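Local coordinates for protein gamma-glutamyltranspeptidase (Streptomyces lincolnensis, PDB 6J3A) that is a homologue of LmbA and probably acts as a transferase of the gamma-glutamyltranspeptidase family in the Ntn-hydrolase clan, at residues D315-Y320 and R478-L483; V74-G79 and G274-G279; A334-G339 and G355-R360. All coordinates share one frame; numbering follows the deposited sequence.

Contact 1: residues D315-Y320 and R478-L483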
loop_
_atom_site.group_PDB
_atom_site.type_symbol
_atom_site.label_atom_id
_atom_site.label_comp_id
_atom_site.label_asym_id
_atom_site.label_seq_id
_atom_site.Cartn_x
_atom_site.Cartn_y
_atom_site.Cartn_z
ATOM N N ASP A 315 25.566 25.000 13.043
ATOM C CA ASP A 315 25.965 24.458 14.341
ATOM C C ASP A 315 26.362 22.995 14.203
ATOM O O ASP A 315 27.327 22.565 14.818
ATOM C CB ASP A 315 24.849 24.623 15.387
ATOM C CG ASP A 315 24.884 25.985 16.104
ATOM O OD1 ASP A 315 25.860 26.764 15.938
ATOM O OD2 ASP A 315 23.921 26.263 16.868
ATOM N N ARG A 316 25.622 22.245 13.383
ATOM C CA ARG A 316 25.989 20.869 13.028
ATOM C C ARG A 316 27.427 20.764 12.490
ATOM O O ARG A 316 28.221 19.940 12.948
ATOM C CB ARG A 316 25.016 20.307 12.003
ATOM C CG ARG A 316 25.261 18.843 11.662
ATOM C CD ARG A 316 24.539 18.418 10.400
ATOM N NE ARG A 316 25.293 18.743 9.185
ATOM C CZ ARG A 316 25.035 18.266 7.967
ATOM N NH1 ARG A 316 25.793 18.634 6.939
ATOM N NH2 ARG A 316 24.043 17.407 7.766
ATOM N N GLU A 317 27.738 21.607 11.513
ATOM C CA GLU A 317 29.061 21.632 10.892
ATOM C C GLU A 317 30.177 22.030 11.856
ATOM O O GLU A 317 31.252 21.420 11.873
ATOM C CB GLU A 317 29.069 22.606 9.712
ATOM C CG GLU A 317 30.339 22.542 8.871
ATOM C CD GLU A 317 30.636 21.135 8.395
ATOM O OE1 GLU A 317 29.722 20.497 7.834
ATOM O OE2 GLU A 317 31.761 20.650 8.608
ATOM N N ALA A 318 29.919 23.081 12.622
ATOM C CA ALA A 318 30.874 23.602 13.603
ATOM C C ALA A 318 31.120 22.675 14.784
ATOM O O ALA A 318 32.257 22.526 15.217
ATOM C CB ALA A 318 30.409 24.958 14.113
ATOM N N TRP A 319 30.058 22.067 15.302
ATOM C CA TRP A 319 30.106 21.409 16.610
ATOM C C TRP A 319 29.964 19.888 16.610
ATOM O O TRP A 319 30.430 19.243 17.552
ATOM C CB TRP A 319 29.073 22.052 17.552
ATOM C CG TRP A 319 29.322 23.530 17.714
ATOM C CD1 TRP A 319 28.549 24.557 17.254
ATOM C CD2 TRP A 319 30.454 24.129 18.336
ATOM N NE1 TRP A 319 29.120 25.761 17.571
ATOM C CE2 TRP A 319 30.298 25.527 18.229
ATOM C CE3 TRP A 319 31.593 23.616 18.982
ATOM C CZ2 TRP A 319 31.236 26.424 18.746
ATOM C CZ3 TRP A 319 32.527 24.498 19.490
ATOM C CH2 TRP A 319 32.341 25.892 19.373
ATOM N N TYR A 320 29.351 19.302 15.576
ATOM C CA TYR A 320 29.012 17.862 15.626
ATOM C C TYR A 320 30.162 16.999 15.162
ATOM O O TYR A 320 30.986 17.407 14.341
ATOM C CB TYR A 320 27.778 17.501 14.802
ATOM C CG TYR A 320 26.446 18.043 15.290
ATOM C CD1 TYR A 320 26.346 19.235 16.024
ATOM C CD2 TYR A 320 25.259 17.385 14.959
ATOM C CE1 TYR A 320 25.117 19.735 16.421
ATOM C CE2 TYR A 320 24.025 17.883 15.353
ATOM C CZ TYR A 320 23.960 19.061 16.081
ATOM O OH TYR A 320 22.740 19.558 16.481
ATOM N N ARG A 478 33.652 7.490 15.178
ATOM C CA ARG A 478 32.655 7.460 14.110
ATOM C C ARG A 478 32.771 8.704 13.269
ATOM O O ARG A 478 33.006 9.783 13.798
ATOM C CB ARG A 478 31.221 7.438 14.621
ATOM C CG ARG A 478 30.842 6.240 15.469
ATOM C CD ARG A 478 30.931 6.611 16.924
ATOM N NE ARG A 478 29.773 6.208 17.696
ATOM C CZ ARG A 478 29.376 6.786 18.831
ATOM N NH1 ARG A 478 28.302 6.328 19.444
ATOM N NH2 ARG A 478 30.018 7.825 19.360
ATOM N N PRO A 479 32.562 8.568 11.958
ATOM C CA PRO A 479 32.368 9.791 11.203
ATOM C C PRO A 479 31.021 10.414 11.563
ATOM O O PRO A 479 30.116 9.742 12.096
ATOM C CB PRO A 479 32.361 9.308 9.753
ATOM C CG PRO A 479 31.850 7.916 9.832
ATOM C CD PRO A 479 32.317 7.365 11.143
ATOM N N ARG A 480 30.902 11.694 11.261
ATOM C CA ARG A 480 29.666 12.410 11.480
ATOM C C ARG A 480 28.647 11.968 10.434
ATOM O O ARG A 480 28.694 12.406 9.286
ATOM C CB ARG A 480 29.922 13.905 11.416
ATOM C CG ARG A 480 28.841 14.740 12.056
ATOM C CD ARG A 480 28.105 15.520 11.003
ATOM N NE ARG A 480 28.894 16.649 10.522
ATOM C CZ ARG A 480 28.860 17.147 9.285
ATOM N NH1 ARG A 480 29.626 18.194 8.995
ATOM N NH2 ARG A 480 28.094 16.605 8.327
ATOM N N THR A 481 27.721 11.106 10.847
ATOM C CA THR A 481 26.885 10.334 9.909
ATOM C C THR A 481 25.529 11.006 9.657
ATOM O O THR A 481 24.936 11.581 10.582
ATOM C CB THR A 481 26.732 8.868 10.391
ATOM O OG1 THR A 481 26.154 8.069 9.356
ATOM C CG2 THR A 481 25.900 8.741 11.660
ATOM N N THR A 482 25.058 10.953 8.406
ATOM C CA THR A 482 23.759 11.556 8.033
ATOM C C THR A 482 22.536 10.747 8.498
ATOM O O THR A 482 21.423 11.271 8.541
ATOM C CB THR A 482 23.635 11.793 6.518
ATOM O OG1 THR A 482 24.057 10.621 5.809
ATOM C CG2 THR A 482 24.475 12.987 6.106
ATOM N N LEU A 483 22.766 9.488 8.860
ATOM C CA LEU A 483 21.717 8.537 9.209
ATOM C C LEU A 483 21.068 8.922 10.527
ATOM O O LEU A 483 21.739 8.992 11.555
ATOM C CB LEU A 483 22.306 7.130 9.312
ATOM C CG LEU A 483 23.229 6.709 8.151
ATOM C CD1 LEU A 483 23.568 5.232 8.279
ATOM C CD2 LEU A 483 22.656 7.053 6.771
#
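Arg480 NH1 lies 2.6 Å from Glu317 OE1, a buried salt bridge between the C-terminal end of helix 299-319 and the loop that precedes strand 486-490. Both belong to the gamma-glutamyltranspeptidase fold of the Ntn clan. The bond is short but bent, with an angle of only 120° at the hydrogen, so it is weak as a hydrogen bond. The carboxylate comes to the guanidinium at its edge, and the two planes stand 76° apart. This steep turn does not match a flat two-pronged pairing. The second carboxylate oxygen, Glu317 OE2, is hydrogen-bonded to Trp464.

Arg480 NH2 also lies over one face of the Arg316 guanidinium, toward its rim. The two planes are 28° apart, and Arg480 NH2 is 3.4 Å from Arg316 NH1. Both nitrogens are donors and do not bond. Glu317 on Arg480 and Asp504, salt-bridged to Arg316, probably offset the paired positive charges.

Arg480 CG, anti to the backbone N (chi1 -161°), lies 4.0 Å from Tyr320 CB, just beyond the helix. Bends at chi2 and chi3 then turn the guanidinium toward Glu317 and Arg316. A leucine at Arg480 would probably leave Glu317 without its salt-bridge mate and take away the group over one face of the Arg316 guanidinium. Within the contact, Arg480 NE is buried with no hydrogen-bond partner.

Contact 2: residues V74-G79 and G274-G279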
loop_
_atom_site.group_PDB
_atom_site.type_symbol
_atom_site.label_atom_id
_atom_site.label_comp_id
_atom_site.label_asym_id
_atom_site.label_seq_id
_atom_site.Cartn_x
_atom_site.Cartn_y
_atom_site.Cartn_z
ATOM N N VAL A 74 18.956 3.952 22.036
ATOM C CA VAL A 74 19.656 3.975 20.739
ATOM C C VAL A 74 20.623 2.798 20.674
ATOM O O VAL A 74 21.351 2.546 21.629
ATOM C CB VAL A 74 20.466 5.283 20.548
ATOM C CG1 VAL A 74 21.392 5.206 19.341
ATOM C CG2 VAL A 74 19.543 6.474 20.381
ATOM N N LEU A 75 20.628 2.103 19.538
ATOM C CA LEU A 75 21.582 1.032 19.258
ATOM C C LEU A 75 22.472 1.492 18.110
ATOM O O LEU A 75 22.036 1.565 16.962
ATOM C CB LEU A 75 20.871 -0.285 18.944
ATOM C CG LEU A 75 21.727 -1.478 18.504
ATOM C CD1 LEU A 75 22.977 -1.672 19.349
ATOM C CD2 LEU A 75 20.890 -2.741 18.532
ATOM N N CYS A 76 23.716 1.823 18.450
ATOM C CA CYS A 76 24.661 2.387 17.513
ATOM C C CYS A 76 25.312 1.301 16.685
ATOM O O CYS A 76 26.107 0.504 17.193
ATOM C CB CYS A 76 25.751 3.175 18.231
ATOM S SG CYS A 76 27.006 3.801 17.082
ATOM N N GLY A 77 24.975 1.306 15.399
ATOM C CA GLY A 77 25.626 0.455 14.412
ATOM C C GLY A 77 26.383 1.265 13.381
ATOM O O GLY A 77 26.548 0.820 12.250
ATOM N N GLN A 78 26.798 2.474 13.753
ATOM C CA GLN A 78 27.724 3.251 12.951
ATOM C C GLN A 78 29.147 2.887 13.351
ATOM O O GLN A 78 29.547 3.073 14.498
ATOM C CB GLN A 78 27.491 4.733 13.154
ATOM C CG GLN A 78 28.522 5.614 12.470
ATOM C CD GLN A 78 28.506 5.437 10.973
ATOM O OE1 GLN A 78 27.552 5.845 10.303
ATOM N NE2 GLN A 78 29.558 4.811 10.436
ATOM N N GLY A 79 29.902 2.364 12.394
ATOM C CA GLY A 79 31.257 1.934 12.663
ATOM C C GLY A 79 32.240 3.085 12.715
ATOM O O GLY A 79 31.917 4.223 12.340
ATOM N N GLY A 274 22.565 10.492 19.093
ATOM C CA GLY A 274 23.521 11.504 19.570
ATOM C C GLY A 274 24.312 12.212 18.482
ATOM O O GLY A 274 24.306 11.780 17.328
ATOM N N PRO A 275 25.046 13.281 18.847
ATOM C CA PRO A 275 25.663 14.191 17.856
ATOM C C PRO A 275 26.821 13.624 17.024
ATOM O O PRO A 275 27.337 14.329 16.150
ATOM C CB PRO A 275 26.131 15.374 18.705
ATOM C CG PRO A 275 26.354 14.796 20.063
ATOM C CD PRO A 275 25.583 13.507 20.200
ATOM N N TRP A 276 27.220 12.376 17.284
ATOM C CA TRP A 276 27.981 11.579 16.293
ATOM C C TRP A 276 27.163 11.313 15.001
ATOM O O TRP A 276 27.731 10.965 13.961
ATOM C CB TRP A 276 28.503 10.252 16.890
ATOM C CG TRP A 276 27.438 9.396 17.490
ATOM C CD1 TRP A 276 27.071 9.370 18.797
ATOM C CD2 TRP A 276 26.585 8.460 16.811
ATOM N NE1 TRP A 276 26.035 8.481 18.986
ATOM C CE2 TRP A 276 25.718 7.908 17.785
ATOM C CE3 TRP A 276 26.469 8.030 15.479
ATOM C CZ2 TRP A 276 24.748 6.943 17.472
ATOM C CZ3 TRP A 276 25.494 7.066 15.164
ATOM C CH2 TRP A 276 24.654 6.535 16.160
ATOM N N SER A 277 25.839 11.435 15.087
ATOM C CA SER A 277 24.983 11.568 13.916
ATOM C C SER A 277 24.612 13.041 13.728
ATOM O O SER A 277 24.897 13.863 14.586
ATOM C CB SER A 277 23.722 10.726 14.101
ATOM O OG SER A 277 22.800 11.372 14.970
ATOM N N GLN A 278 23.948 13.366 12.624
ATOM C CA GLN A 278 23.288 14.681 12.491
ATOM C C GLN A 278 21.975 14.774 13.287
ATOM O O GLN A 278 21.320 15.827 13.276
ATOM C CB GLN A 278 23.005 15.027 11.019
ATOM C CG GLN A 278 21.939 14.168 10.325
ATOM C CD GLN A 278 21.480 14.718 8.975
ATOM O OE1 GLN A 278 21.142 13.954 8.079
ATOM N NE2 GLN A 278 21.441 16.043 8.835
ATOM N N GLY A 279 21.579 13.683 13.945
ATOM C CA GLY A 279 20.285 13.574 14.631
ATOM C C GLY A 279 19.827 14.810 15.375
ATOM O O GLY A 279 18.719 15.319 15.137
#
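Cys76 SG sits over one face of the Trp276 indole, 4.0 Å from the centroid of the six-membered ring. The sulfur is 21° off the ring normal, which makes this a cysteine sulfur-aromatic contact. It joins strand 73-77 to the turn between strand 268-272 and helix 280-288.

The tight part is at the far rim of the indole. Cys76 SG is 3.7 Å from Trp276 CH2, and Gln78 CB is equally close to Trp276 CZ3. The indole reaches across because its CG lies between the backbone N and the carbonyl carbon (chi1 55°). Val74 forms the looser end. Its CG1 meets the ring edge, 4.2 Å from Trp276 CZ2. The backbones stay well apart, with no hydrogen bond between the two segments, and every close approach (within 4.5 Å) between them involves the indole. On the far side of the turn, Pro275 is partly exposed.

The turn itself is firmly built. It is a type I beta turn from Gly274 to Ser277. Gly274 O accepts from both the backbone N and the hydroxyl of Ser277, and lies over the indole face opposite Cys76. Ser277 OG also accepts from Gly279 N at 2.8 Å, a capping bond at the start of helix 280-288. On the strand side, Gln78 NE2 donates almost straight to Gly79 O (169°), while Gln78 OE1 is bonded to Thr481.

Glu258 takes the hydrogen of Trp276 NE1, and Arg478 makes a cation-pi contact with the indole. Strand 73-77 runs between strands 256-265 and 61-66, and Leu75 points away from the turn to pack on helix 111-122.

Contact 3: residues A334-G339 and G355-R360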
loop_
_atom_site.group_PDB
_atom_site.type_symbol
_atom_site.label_atom_id
_atom_site.label_comp_id
_atom_site.label_asym_id
_atom_site.label_seq_id
_atom_site.Cartn_x
_atom_site.Cartn_y
_atom_site.Cartn_z
ATOM N N ALA A 334 17.442 27.177 26.341
ATOM C CA ALA A 334 16.557 28.281 25.979
ATOM C C ALA A 334 17.348 29.574 25.797
ATOM O O ALA A 334 17.108 30.348 24.862
ATOM C CB ALA A 334 15.504 28.463 27.055
ATOM N N GLU A 335 18.269 29.794 26.734
ATOM C CA GLU A 335 19.232 30.918 26.720
ATOM C C GLU A 335 19.887 31.111 25.333
ATOM O O GLU A 335 19.758 32.176 24.710
ATOM C CB GLU A 335 20.264 30.712 27.872
ATOM C CG GLU A 335 21.699 31.236 27.700
ATOM C CD GLU A 335 21.830 32.759 27.758
ATOM O OE1 GLU A 335 20.945 33.490 27.230
ATOM O OE2 GLU A 335 22.846 33.225 28.337
ATOM N N TYR A 336 20.534 30.049 24.854
ATOM C CA TYR A 336 21.250 30.044 23.569
ATOM C C TYR A 336 20.332 30.344 22.373
ATOM O O TYR A 336 20.634 31.195 21.519
ATOM C CB TYR A 336 21.922 28.679 23.400
ATOM C CG TYR A 336 22.656 28.476 22.098
ATOM C CD1 TYR A 336 23.823 29.169 21.821
ATOM C CD2 TYR A 336 22.187 27.574 21.150
ATOM C CE1 TYR A 336 24.498 28.980 20.632
ATOM C CE2 TYR A 336 22.851 27.378 19.960
ATOM C CZ TYR A 336 24.018 28.074 19.712
ATOM O OH TYR A 336 24.689 27.887 18.528
ATOM N N ASN A 337 19.208 29.633 22.351
ATOM C CA ASN A 337 18.264 29.668 21.243
ATOM C C ASN A 337 17.464 30.978 21.166
ATOM O O ASN A 337 17.062 31.415 20.075
ATOM C CB ASN A 337 17.363 28.434 21.323
ATOM C CG ASN A 337 18.100 27.171 20.923
ATOM O OD1 ASN A 337 18.381 26.974 19.749
ATOM N ND2 ASN A 337 18.448 26.327 21.900
ATOM N N ALA A 338 17.266 31.608 22.321
ATOM C CA ALA A 338 16.664 32.936 22.384
ATOM C C ALA A 338 17.551 33.911 21.614
ATOM O O ALA A 338 17.071 34.702 20.804
ATOM C CB ALA A 338 16.502 33.385 23.828
ATOM N N GLY A 339 18.853 33.829 21.857
ATOM C CA GLY A 339 19.818 34.579 21.064
ATOM C C GLY A 339 19.722 34.249 19.586
ATOM O O GLY A 339 19.582 35.144 18.746
ATOM N N GLY A 355 26.910 29.340 15.868
ATOM C CA GLY A 355 26.874 30.097 17.102
ATOM C C GLY A 355 27.972 29.707 18.061
ATOM O O GLY A 355 28.849 28.892 17.741
ATOM N N SER A 356 27.871 30.297 19.251
ATOM C CA SER A 356 28.868 30.203 20.303
ATOM C C SER A 356 28.311 29.621 21.622
ATOM O O SER A 356 28.244 30.329 22.637
ATOM C CB SER A 356 29.490 31.590 20.530
ATOM O OG SER A 356 30.534 31.810 19.599
ATOM N N PRO A 357 27.940 28.319 21.619
ATOM C CA PRO A 357 27.494 27.659 22.858
ATOM C C PRO A 357 28.491 27.808 24.005
ATOM O O PRO A 357 29.632 27.357 23.889
ATOM C CB PRO A 357 27.376 26.178 22.457
ATOM C CG PRO A 357 28.176 26.040 21.210
ATOM C CD PRO A 357 28.022 27.356 20.503
ATOM N N GLY A 358 28.054 28.458 25.082
ATOM C CA GLY A 358 28.874 28.656 26.282
ATOM C C GLY A 358 30.044 29.598 26.103
ATOM O O GLY A 358 31.038 29.501 26.828
ATOM N N GLY A 359 29.929 30.500 25.130
ATOM C CA GLY A 359 31.026 31.386 24.746
ATOM C C GLY A 359 32.123 30.780 23.869
ATOM O O GLY A 359 33.036 31.503 23.455
ATOM N N ARG A 360 32.043 29.478 23.566
ATOM C CA ARG A 360 33.069 28.798 22.764
ATOM C C ARG A 360 33.107 29.359 21.343
ATOM O O ARG A 360 32.062 29.649 20.763
ATOM C CB ARG A 360 32.834 27.286 22.729
ATOM C CG ARG A 360 33.220 26.568 24.013
ATOM C CD ARG A 360 33.202 25.044 23.848
ATOM N NE ARG A 360 32.717 24.373 25.057
ATOM C CZ ARG A 360 31.464 24.438 25.519
ATOM N NH1 ARG A 360 31.135 23.797 26.632
ATOM N NH2 ARG A 360 30.527 25.147 24.888
#
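Where helix 334-341 meets the loop that follows it, Tyr336 packs against Pro357, an aromatic-proline contact far from the centre of the chain. The two side chains lie side by side and point the same way, with Tyr336 CE1 3.9 Å from Pro357 CD. Tyr336 CE1 also comes 3.6 Å from Pro357 N. The backbone N of Ser356 lies at the ring edge, near its plane.

Tyr336 CG is anti to the backbone N (chi1 177°), and this sends the ring out from the helix toward the loop. Its hydroxyl ends beside Gly355, with Tyr336 OH 3.4 Å from Gly355 CA. A side chain on Gly355 would run into that oxygen. Asp315 of helix 299-319 links the two: one carboxylate oxygen bonds to the Tyr336 hydroxyl, the other to Gly355 N. Pro357 also packs on Leu331 and Trp319, so it is buried although its neighbours Ser356 and Gly358 are exposed.

Beyond the proline the chain reverses. Gly359 N donates to Ser356 O at 3.0 Å, and Ser356 OG donates to Arg360 O. With proline at the second position and a positive-phi glycine at the third, Ser356 to Gly359 has the geometry typical of a type II beta turn.

How the contacts relate
From the N terminus, contact 2 comes first and closes the long excursion, about half of it helical, between strand 73-77 and the turn before helix 280-288. Contact 1 opens later, at the end of helix 299-319, and closes on the loop before strand 486-490. Contact 3 is nested inside that loop and closes a short return after helix 334-341. Contacts 1 and 2 follow in series yet touch, because residues 478-483 lie against the 274-279 turn through backbone bonds of Thr481. Contacts 1 and 3 meet at the end of helix 299-319, where Asp315 and Trp319 reach the contact 3 segments. Contacts 2 and 3 do not touch; their centres are about 24 Å apart.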